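Local coordinates for mandelate racemase/muconate lactonizing enzyme-like protein (Roseovarius sp. TM1035, PDB 3RCY) that is of unknown function but, as a mandelate racemase-like member of the enolase superfamily, probably uses magnesium to stabilise an enolate formed by abstracting a proton beside a substrate carboxylate, at residues V243-R251 and A270-A278; T12-Y23 and N378-E388. All blocks are in the same frame, centred on the assembly; numbering follows the deposited sequence.

Interaction 1: V243-R251 and A270-A278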
loop_
_atom_site.group_PDB
_atom_site.type_symbol
_atom_site.label_atom_id
_atom_site.label_comp_id
_atom_site.label_asym_id
_atom_site.label_seq_id
_atom_site.Cartn_x
_atom_site.Cartn_y
_atom_site.Cartn_z
ATOM N N VAL A 243 7.554 4.222 -15.548
ATOM C CA VAL A 243 6.888 2.951 -15.277
ATOM C C VAL A 243 5.551 3.186 -14.577
ATOM O O VAL A 243 4.557 2.544 -14.908
ATOM C CB VAL A 243 7.781 2.005 -14.428
ATOM C CG1 VAL A 243 7.068 0.680 -14.157
ATOM C CG2 VAL A 243 9.099 1.750 -15.128
ATOM N N GLY A 244 5.531 4.117 -13.623
ATOM C CA GLY A 244 4.300 4.445 -12.891
ATOM C C GLY A 244 3.168 4.913 -13.796
ATOM O O GLY A 244 2.000 4.532 -13.606
ATOM N N ALA A 245 3.510 5.740 -14.785
ATOM C CA ALA A 245 2.518 6.254 -15.726
ATOM C C ALA A 245 1.933 5.130 -16.565
ATOM O O ALA A 245 0.738 5.110 -16.825
ATOM C CB ALA A 245 3.119 7.345 -16.618
ATOM N N MET A 246 2.773 4.183 -16.983
ATOM C CA MET A 246 2.277 3.082 -17.799
ATOM C C MET A 246 1.372 2.135 -17.010
ATOM O O MET A 246 0.379 1.631 -17.550
ATOM C CB MET A 246 3.418 2.312 -18.470
ATOM C CG MET A 246 2.905 1.376 -19.567
ATOM S SD MET A 246 4.215 0.533 -20.452
ATOM C CE MET A 246 4.781 1.871 -21.519
ATOM N N ALA A 247 1.704 1.905 -15.739
ATOM C CA ALA A 247 0.866 1.078 -14.875
ATOM C C ALA A 247 -0.495 1.733 -14.660
ATOM O O ALA A 247 -1.501 1.035 -14.542
ATOM C CB ALA A 247 1.554 0.805 -13.544
ATOM N N GLN A 248 -0.522 3.069 -14.609
ATOM C CA GLN A 248 -1.787 3.797 -14.532
ATOM C C GLN A 248 -2.665 3.526 -15.750
ATOM O O GLN A 248 -3.870 3.288 -15.605
ATOM C CB GLN A 248 -1.560 5.295 -14.382
ATOM C CG GLN A 248 -1.160 5.744 -12.988
ATOM C CD GLN A 248 -0.890 7.233 -12.939
ATOM O OE1 GLN A 248 0.158 7.708 -13.389
ATOM N NE2 GLN A 248 -1.844 7.985 -12.401
ATOM N N VAL A 249 -2.066 3.569 -16.945
ATOM C CA VAL A 249 -2.790 3.220 -18.170
ATOM C C VAL A 249 -3.282 1.762 -18.088
ATOM O O VAL A 249 -4.459 1.480 -18.347
ATOM C CB VAL A 249 -1.932 3.435 -19.442
ATOM C CG1 VAL A 249 -2.716 3.042 -20.689
ATOM C CG2 VAL A 249 -1.474 4.883 -19.544
ATOM N N ALA A 250 -2.387 0.856 -17.700
ATOM C CA ALA A 250 -2.715 -0.564 -17.619
ATOM C C ALA A 250 -3.925 -0.841 -16.718
ATOM O O ALA A 250 -4.774 -1.659 -17.062
ATOM C CB ALA A 250 -1.501 -1.376 -17.170
ATOM N N ARG A 251 -4.004 -0.145 -15.582
ATOM C CA ARG A 251 -5.125 -0.323 -14.642
ATOM C C ARG A 251 -6.436 0.291 -15.142
ATOM O O ARG A 251 -7.516 -0.150 -14.751
ATOM C CB ARG A 251 -4.783 0.281 -13.272
ATOM C CG ARG A 251 -3.716 -0.483 -12.484
ATOM C CD ARG A 251 -3.614 0.027 -11.046
ATOM N NE ARG A 251 -3.138 1.410 -10.959
ATOM C CZ ARG A 251 -1.852 1.759 -10.880
ATOM N NH1 ARG A 251 -0.900 0.827 -10.896
ATOM N NH2 ARG A 251 -1.516 3.039 -10.795
ATOM N N ALA A 270 12.324 -5.682 -15.009
ATOM C CA ALA A 270 11.814 -6.123 -13.710
ATOM C C ALA A 270 10.772 -5.166 -13.096
ATOM O O ALA A 270 9.700 -5.619 -12.689
ATOM C CB ALA A 270 12.965 -6.395 -12.732
ATOM N N PRO A 271 11.075 -3.852 -13.025
ATOM C CA PRO A 271 10.083 -2.908 -12.496
ATOM C C PRO A 271 8.793 -2.815 -13.321
ATOM O O PRO A 271 7.723 -2.608 -12.748
ATOM C CB PRO A 271 10.823 -1.565 -12.519
ATOM C CG PRO A 271 12.267 -1.936 -12.420
ATOM C CD PRO A 271 12.379 -3.191 -13.237
ATOM N N VAL A 272 8.891 -2.966 -14.640
ATOM C CA VAL A 272 7.709 -2.984 -15.509
ATOM C C VAL A 272 6.746 -4.098 -15.072
ATOM O O VAL A 272 5.539 -3.878 -14.957
ATOM C CB VAL A 272 8.110 -3.139 -16.995
ATOM C CG1 VAL A 272 6.902 -3.472 -17.870
ATOM C CG2 VAL A 272 8.805 -1.857 -17.505
ATOM N N LEU A 273 7.293 -5.282 -14.808
ATOM C CA LEU A 273 6.503 -6.401 -14.305
ATOM C C LEU A 273 5.995 -6.143 -12.886
ATOM O O LEU A 273 4.793 -6.232 -12.613
ATOM C CB LEU A 273 7.312 -7.706 -14.364
ATOM C CG LEU A 273 7.675 -8.275 -15.748
ATOM C CD1 LEU A 273 8.762 -9.360 -15.635
ATOM C CD2 LEU A 273 6.436 -8.809 -16.505
ATOM N N ARG A 274 6.914 -5.797 -11.990
ATOM C CA ARG A 274 6.593 -5.627 -10.575
ATOM C C ARG A 274 5.499 -4.574 -10.351
ATOM O O ARG A 274 4.651 -4.734 -9.473
ATOM C CB ARG A 274 7.866 -5.265 -9.797
ATOM C CG ARG A 274 7.771 -5.425 -8.289
ATOM C CD ARG A 274 9.041 -4.911 -7.636
ATOM N NE ARG A 274 10.199 -5.748 -7.947
ATOM C CZ ARG A 274 11.400 -5.287 -8.282
ATOM N NH1 ARG A 274 12.387 -6.139 -8.540
ATOM N NH2 ARG A 274 11.625 -3.977 -8.387
ATOM N N GLU A 275 5.517 -3.503 -11.144
ATOM C CA GLU A 275 4.507 -2.449 -11.003
ATOM C C GLU A 275 3.221 -2.706 -11.809
ATOM O O GLU A 275 2.266 -1.936 -11.724
ATOM C CB GLU A 275 5.103 -1.067 -11.342
ATOM C CG GLU A 275 6.316 -0.664 -10.495
ATOM C CD GLU A 275 6.069 -0.735 -8.983
ATOM O OE1 GLU A 275 5.002 -0.263 -8.512
ATOM O OE2 GLU A 275 6.949 -1.263 -8.262
ATOM N N GLY A 276 3.195 -3.790 -12.578
ATOM C CA GLY A 276 2.037 -4.112 -13.412
ATOM C C GLY A 276 1.856 -3.166 -14.589
ATOM O O GLY A 276 0.730 -2.939 -15.043
ATOM N N ALA A 277 2.965 -2.619 -15.088
ATOM C CA ALA A 277 2.922 -1.656 -16.190
ATOM C C ALA A 277 2.639 -2.310 -17.537
ATOM O O ALA A 277 2.055 -1.681 -18.427
ATOM C CB ALA A 277 4.209 -0.859 -16.248
ATOM N N ALA A 278 3.064 -3.564 -17.688
ATOM C CA ALA A 278 2.819 -4.309 -18.917
ATOM C C ALA A 278 2.653 -5.800 -18.662
ATOM O O ALA A 278 3.296 -6.372 -17.773
ATOM C CB ALA A 278 3.939 -4.072 -19.937
HETATM O O HOH W 1 -0.636 -1.735 -11.513
HETATM O O HOH W 2 1.870 -0.004 -9.933
#
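Glu275 O accepts from two waters that tie it to Arg251 NH1; no direct hydrogen bond spans the segments. Water 1 lies in the guanidinium plane at its edge, 2.6 Å from Arg251 NH1, and donates to Glu275 O. Water 2 donates to Glu275 O at 2.7 Å and binds Arg251 NH1 only weakly. Beneath this bridge the backbones come very close, Ala247 CA to Ala277 CA 3.7 Å, as small residues permit. Gly276, with phi of 70°, breaks from helical angles in a Schellman motif after helix 266-274 and turns the chain against helix 243-252. Val243 sends CG1 anti to its N (chi1 -180°), directing that methyl to Pro271 O at 3.6 Å and against Glu275 CB and Ala277 CB. Ala277 O is buried without a polar partner; Met246 CG lies 3.4 Å from it, with Ala250 CB also close by. Two successive helices of the enolase-type barrel are thus joined. Met246 and Ala250 rest on Val257 of strand 257-259, Val249 packs on helix 216-226, Val272 on Leu281 of strand 280-281, and Arg274 makes a cation-pi contact with Tyr304 of a second subunit.

Interaction 2: T12-Y23 and N378-E388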
loop_
_atom_site.group_PDB
_atom_site.type_symbol
_atom_site.label_atom_id
_atom_site.label_comp_id
_atom_site.label_asym_id
_atom_site.label_seq_id
_atom_site.Cartn_x
_atom_site.Cartn_y
_atom_site.Cartn_z
ATOM N N THR A 12 24.424 -1.447 -43.129
ATOM C CA THR A 12 23.764 -1.695 -44.399
ATOM C C THR A 12 22.389 -1.040 -44.465
ATOM O O THR A 12 21.629 -1.053 -43.485
ATOM C CB THR A 12 23.730 -3.223 -44.748
ATOM O OG1 THR A 12 23.202 -3.407 -46.061
ATOM C CG2 THR A 12 22.915 -4.034 -43.737
ATOM N N ALA A 13 22.085 -0.470 -45.629
ATOM C CA ALA A 13 20.830 0.251 -45.862
ATOM C C ALA A 13 19.834 -0.578 -46.681
ATOM O O ALA A 13 20.107 -0.920 -47.833
ATOM C CB ALA A 13 21.109 1.577 -46.564
ATOM N N PRO A 14 18.670 -0.897 -46.095
ATOM C CA PRO A 14 17.630 -1.589 -46.860
ATOM C C PRO A 14 17.158 -0.695 -48.006
ATOM O O PRO A 14 16.965 0.507 -47.797
ATOM C CB PRO A 14 16.492 -1.762 -45.847
ATOM C CG PRO A 14 17.127 -1.598 -44.501
ATOM C CD PRO A 14 18.259 -0.638 -44.704
ATOM N N PRO A 15 16.989 -1.272 -49.213
ATOM C CA PRO A 15 16.436 -0.549 -50.356
ATOM C C PRO A 15 15.025 -0.037 -50.081
ATOM O O PRO A 15 14.323 -0.574 -49.215
ATOM C CB PRO A 15 16.398 -1.616 -51.461
ATOM C CG PRO A 15 17.456 -2.584 -51.082
ATOM C CD PRO A 15 17.428 -2.628 -49.583
ATOM N N ALA A 16 14.631 1.007 -50.808
ATOM C CA ALA A 16 13.272 1.553 -50.749
ATOM C C ALA A 16 12.233 0.449 -51.003
ATOM O O ALA A 16 12.489 -0.461 -51.793
ATOM C CB ALA A 16 13.117 2.692 -51.765
ATOM N N PRO A 17 11.059 0.514 -50.337
ATOM C CA PRO A 17 10.567 1.544 -49.408
ATOM C C PRO A 17 11.225 1.507 -48.026
ATOM O O PRO A 17 10.953 2.381 -47.203
ATOM C CB PRO A 17 9.074 1.218 -49.293
ATOM C CG PRO A 17 9.015 -0.267 -49.482
ATOM C CD PRO A 17 10.094 -0.597 -50.479
ATOM N N GLY A 18 12.062 0.499 -47.772
ATOM C CA GLY A 18 12.911 0.472 -46.576
ATOM C C GLY A 18 12.261 0.060 -45.268
ATOM O O GLY A 18 12.528 0.669 -44.220
ATOM N N TRP A 19 11.425 -0.978 -45.307
ATOM C CA TRP A 19 10.821 -1.510 -44.075
ATOM C C TRP A 19 11.885 -2.133 -43.182
ATOM O O TRP A 19 12.680 -2.961 -43.636
ATOM C CB TRP A 19 9.725 -2.538 -44.367
ATOM C CG TRP A 19 8.673 -2.105 -45.350
ATOM C CD1 TRP A 19 8.043 -2.897 -46.266
ATOM C CD2 TRP A 19 8.119 -0.786 -45.512
ATOM N NE1 TRP A 19 7.136 -2.161 -46.989
ATOM C CE2 TRP A 19 7.159 -0.864 -46.550
ATOM C CE3 TRP A 19 8.334 0.451 -44.877
ATOM C CZ2 TRP A 19 6.421 0.252 -46.981
ATOM C CZ3 TRP A 19 7.602 1.565 -45.305
ATOM C CH2 TRP A 19 6.652 1.453 -46.346
ATOM N N GLY A 20 11.890 -1.729 -41.916
ATOM C CA GLY A 20 12.941 -2.112 -40.990
ATOM C C GLY A 20 13.901 -0.978 -40.657
ATOM O O GLY A 20 14.841 -1.183 -39.889
ATOM N N GLY A 21 13.676 0.207 -41.229
ATOM C CA GLY A 21 14.443 1.410 -40.864
ATOM C C GLY A 21 15.517 1.820 -41.863
ATOM O O GLY A 21 15.707 1.164 -42.888
ATOM N N ARG A 22 16.230 2.904 -41.554
ATOM C CA ARG A 22 17.202 3.493 -42.490
ATOM C C ARG A 22 18.472 2.659 -42.683
ATOM O O ARG A 22 19.047 2.650 -43.772
ATOM C CB ARG A 22 17.577 4.919 -42.069
ATOM C CG ARG A 22 16.517 5.967 -42.385
ATOM C CD ARG A 22 17.061 7.378 -42.151
ATOM N NE ARG A 22 16.085 8.412 -42.498
ATOM C CZ ARG A 22 15.104 8.829 -41.699
ATOM N NH1 ARG A 22 14.943 8.305 -40.484
ATOM N NH2 ARG A 22 14.273 9.773 -42.120
ATOM N N TYR A 23 18.915 1.977 -41.628
ATOM C CA TYR A 23 20.122 1.148 -41.694
ATOM C C TYR A 23 20.109 0.106 -40.585
ATOM O O TYR A 23 19.454 0.293 -39.548
ATOM C CB TYR A 23 21.408 2.003 -41.602
ATOM C CG TYR A 23 21.431 2.874 -40.365
ATOM C CD1 TYR A 23 21.802 2.343 -39.126
ATOM C CD2 TYR A 23 21.046 4.223 -40.424
ATOM C CE1 TYR A 23 21.788 3.116 -37.985
ATOM C CE2 TYR A 23 21.041 5.013 -39.278
ATOM C CZ TYR A 23 21.409 4.451 -38.059
ATOM O OH TYR A 23 21.401 5.208 -36.902
ATOM N N ASN A 378 25.400 -2.594 -50.233
ATOM C CA ASN A 378 24.320 -1.697 -49.846
ATOM C C ASN A 378 24.703 -0.814 -48.649
ATOM O O ASN A 378 24.142 -0.971 -47.563
ATOM C CB ASN A 378 23.036 -2.498 -49.560
ATOM C CG ASN A 378 22.390 -3.039 -50.826
ATOM O OD1 ASN A 378 22.735 -4.124 -51.306
ATOM N ND2 ASN A 378 21.436 -2.291 -51.362
ATOM N N PRO A 379 25.665 0.116 -48.846
ATOM C CA PRO A 379 26.102 0.955 -47.729
ATOM C C PRO A 379 25.062 2.012 -47.379
ATOM O O PRO A 379 24.177 2.310 -48.187
ATOM C CB PRO A 379 27.374 1.626 -48.270
ATOM C CG PRO A 379 27.142 1.722 -49.740
ATOM C CD PRO A 379 26.349 0.483 -50.108
ATOM N N TYR A 380 25.164 2.572 -46.180
ATOM C CA TYR A 380 24.276 3.653 -45.804
ATOM C C TYR A 380 24.972 4.990 -46.038
ATOM O O TYR A 380 26.045 5.232 -45.495
ATOM C CB TYR A 380 23.821 3.526 -44.353
ATOM C CG TYR A 380 22.995 4.705 -43.889
ATOM C CD1 TYR A 380 21.741 4.956 -44.444
ATOM C CD2 TYR A 380 23.470 5.572 -42.897
ATOM C CE1 TYR A 380 20.978 6.034 -44.038
ATOM C CE2 TYR A 380 22.707 6.659 -42.473
ATOM C CZ TYR A 380 21.460 6.877 -43.043
ATOM O OH TYR A 380 20.683 7.940 -42.649
ATOM N N HIS A 381 24.342 5.843 -46.839
ATOM C CA HIS A 381 24.911 7.139 -47.225
ATOM C C HIS A 381 24.285 8.358 -46.541
ATOM O O HIS A 381 24.861 9.446 -46.582
ATOM C CB HIS A 381 24.836 7.318 -48.745
ATOM C CG HIS A 381 25.765 6.424 -49.506
ATOM N ND1 HIS A 381 27.100 6.290 -49.185
ATOM C CD2 HIS A 381 25.553 5.628 -50.581
ATOM C CE1 HIS A 381 27.670 5.445 -50.027
ATOM N NE2 HIS A 381 26.754 5.034 -50.888
ATOM N N GLY A 382 23.116 8.179 -45.927
ATOM C CA GLY A 382 22.359 9.292 -45.343
ATOM C C GLY A 382 22.983 9.929 -44.107
ATOM O O GLY A 382 24.093 9.569 -43.698
ATOM N N THR A 383 22.265 10.890 -43.526
ATOM C CA THR A 383 22.730 11.628 -42.345
ATOM C C THR A 383 21.752 11.474 -41.175
ATOM O O THR A 383 21.931 12.090 -40.120
ATOM C CB THR A 383 22.890 13.142 -42.646
ATOM O OG1 THR A 383 21.641 13.669 -43.109
ATOM C CG2 THR A 383 23.977 13.390 -43.692
ATOM N N GLY A 384 20.718 10.655 -41.379
ATOM C CA GLY A 384 19.671 10.446 -40.384
ATOM C C GLY A 384 19.937 9.263 -39.469
ATOM O O GLY A 384 20.921 8.534 -39.639
ATOM N N LEU A 385 19.061 9.081 -38.489
ATOM C CA LEU A 385 19.156 7.947 -37.580
ATOM C C LEU A 385 18.224 6.856 -38.072
ATOM O O LEU A 385 17.396 7.103 -38.963
ATOM C CB LEU A 385 18.810 8.376 -36.149
ATOM C CG LEU A 385 19.703 9.496 -35.591
ATOM C CD1 LEU A 385 19.127 10.065 -34.315
ATOM C CD2 LEU A 385 21.116 8.992 -35.358
ATOM N N HIS A 386 18.368 5.657 -37.498
ATOM C CA HIS A 386 17.591 4.486 -37.886
ATOM C C HIS A 386 16.089 4.812 -37.908
ATOM O O HIS A 386 15.395 4.499 -38.881
ATOM C CB HIS A 386 17.923 3.316 -36.948
ATOM C CG HIS A 386 16.895 2.228 -36.934
ATOM N ND1 HIS A 386 16.819 1.259 -37.912
ATOM C CD2 HIS A 386 15.905 1.950 -36.052
ATOM C CE1 HIS A 386 15.828 0.431 -37.632
ATOM N NE2 HIS A 386 15.251 0.835 -36.514
ATOM N N LEU A 387 15.620 5.449 -36.835
ATOM C CA LEU A 387 14.295 6.070 -36.755
ATOM C C LEU A 387 14.474 7.452 -36.141
ATOM O O LEU A 387 15.492 7.705 -35.500
ATOM C CB LEU A 387 13.359 5.253 -35.863
ATOM C CG LEU A 387 12.852 3.914 -36.397
ATOM C CD1 LEU A 387 12.326 3.063 -35.240
ATOM C CD2 LEU A 387 11.784 4.114 -37.472
ATOM N N GLU A 388 13.491 8.332 -36.317
ATOM C CA GLU A 388 13.573 9.702 -35.785
ATOM C C GLU A 388 12.251 10.179 -35.196
ATOM O O GLU A 388 11.187 9.697 -35.587
ATOM C CB GLU A 388 14.062 10.681 -36.865
ATOM C CG GLU A 388 15.558 10.571 -37.146
ATOM C CD GLU A 388 16.010 11.324 -38.389
ATOM O OE1 GLU A 388 15.146 11.771 -39.179
ATOM O OE2 GLU A 388 17.239 11.458 -38.574
#
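Tyr23 and Tyr380 form the dense centre of this contact, their ring planes inclined at 48° and Tyr23 CD2 poised 3.5 Å above the middle of the Tyr380 ring. Gly382 N covers that ring's opposite face. His386 CB makes a CH-pi contact over the Tyr23 face, and His386 ND1 donates to Tyr23 O at 3.2 Å, the oxygen tilted out of the imidazole plane. Tyr23 reaches this niche with CG between its own N and C (chi1 55°). A side chain at Gly21 would collide with His386 CE1. With an alanine in place of Tyr380, Tyr23 CD2 would probably lose the ring it rests on and Gly384 N its weak bond to the hydroxyl. Ala13 N binds Asn378 O at 2.9 Å, and Arg22 N meets a lone pair of His386 O. The solvent side is looser: the extended Arg22 chain gives NH1 to Leu385 O at 3.1 Å, while NH2 lies 3.7 Å from Glu388 OE1, well out of the guanidinium plane, a long salt bridge of charge alone. The C-terminal tail thus pins the loop joining strands 4-12 and 24-31, with Phe342 of helix 341-346 touching Thr12 and Asn378, and Pro48 of helix 48-63 touching both tyrosines.

Interactions 1 and 2 lie on opposite sides of the chain's centre, their centres 33 Å apart and their nearest atoms about 16 Å apart, so they do not touch. Interaction 1 is local, within the barrel; interaction 2 ties the N-terminal capping domain to the C-terminal tail, and its loop encloses interaction 1 in sequence. The active site relates them: the magnesium ligand Glu261 falls between the segments of interaction 1, and Glu235 just before them. The side chains of Met246 and Leu387 are about 10 Å and about 8 Å from a magnesium ion. Val243 also lines a ribofuranose pocket, about 3 Å from the sugar, with Leu263 and Glu268.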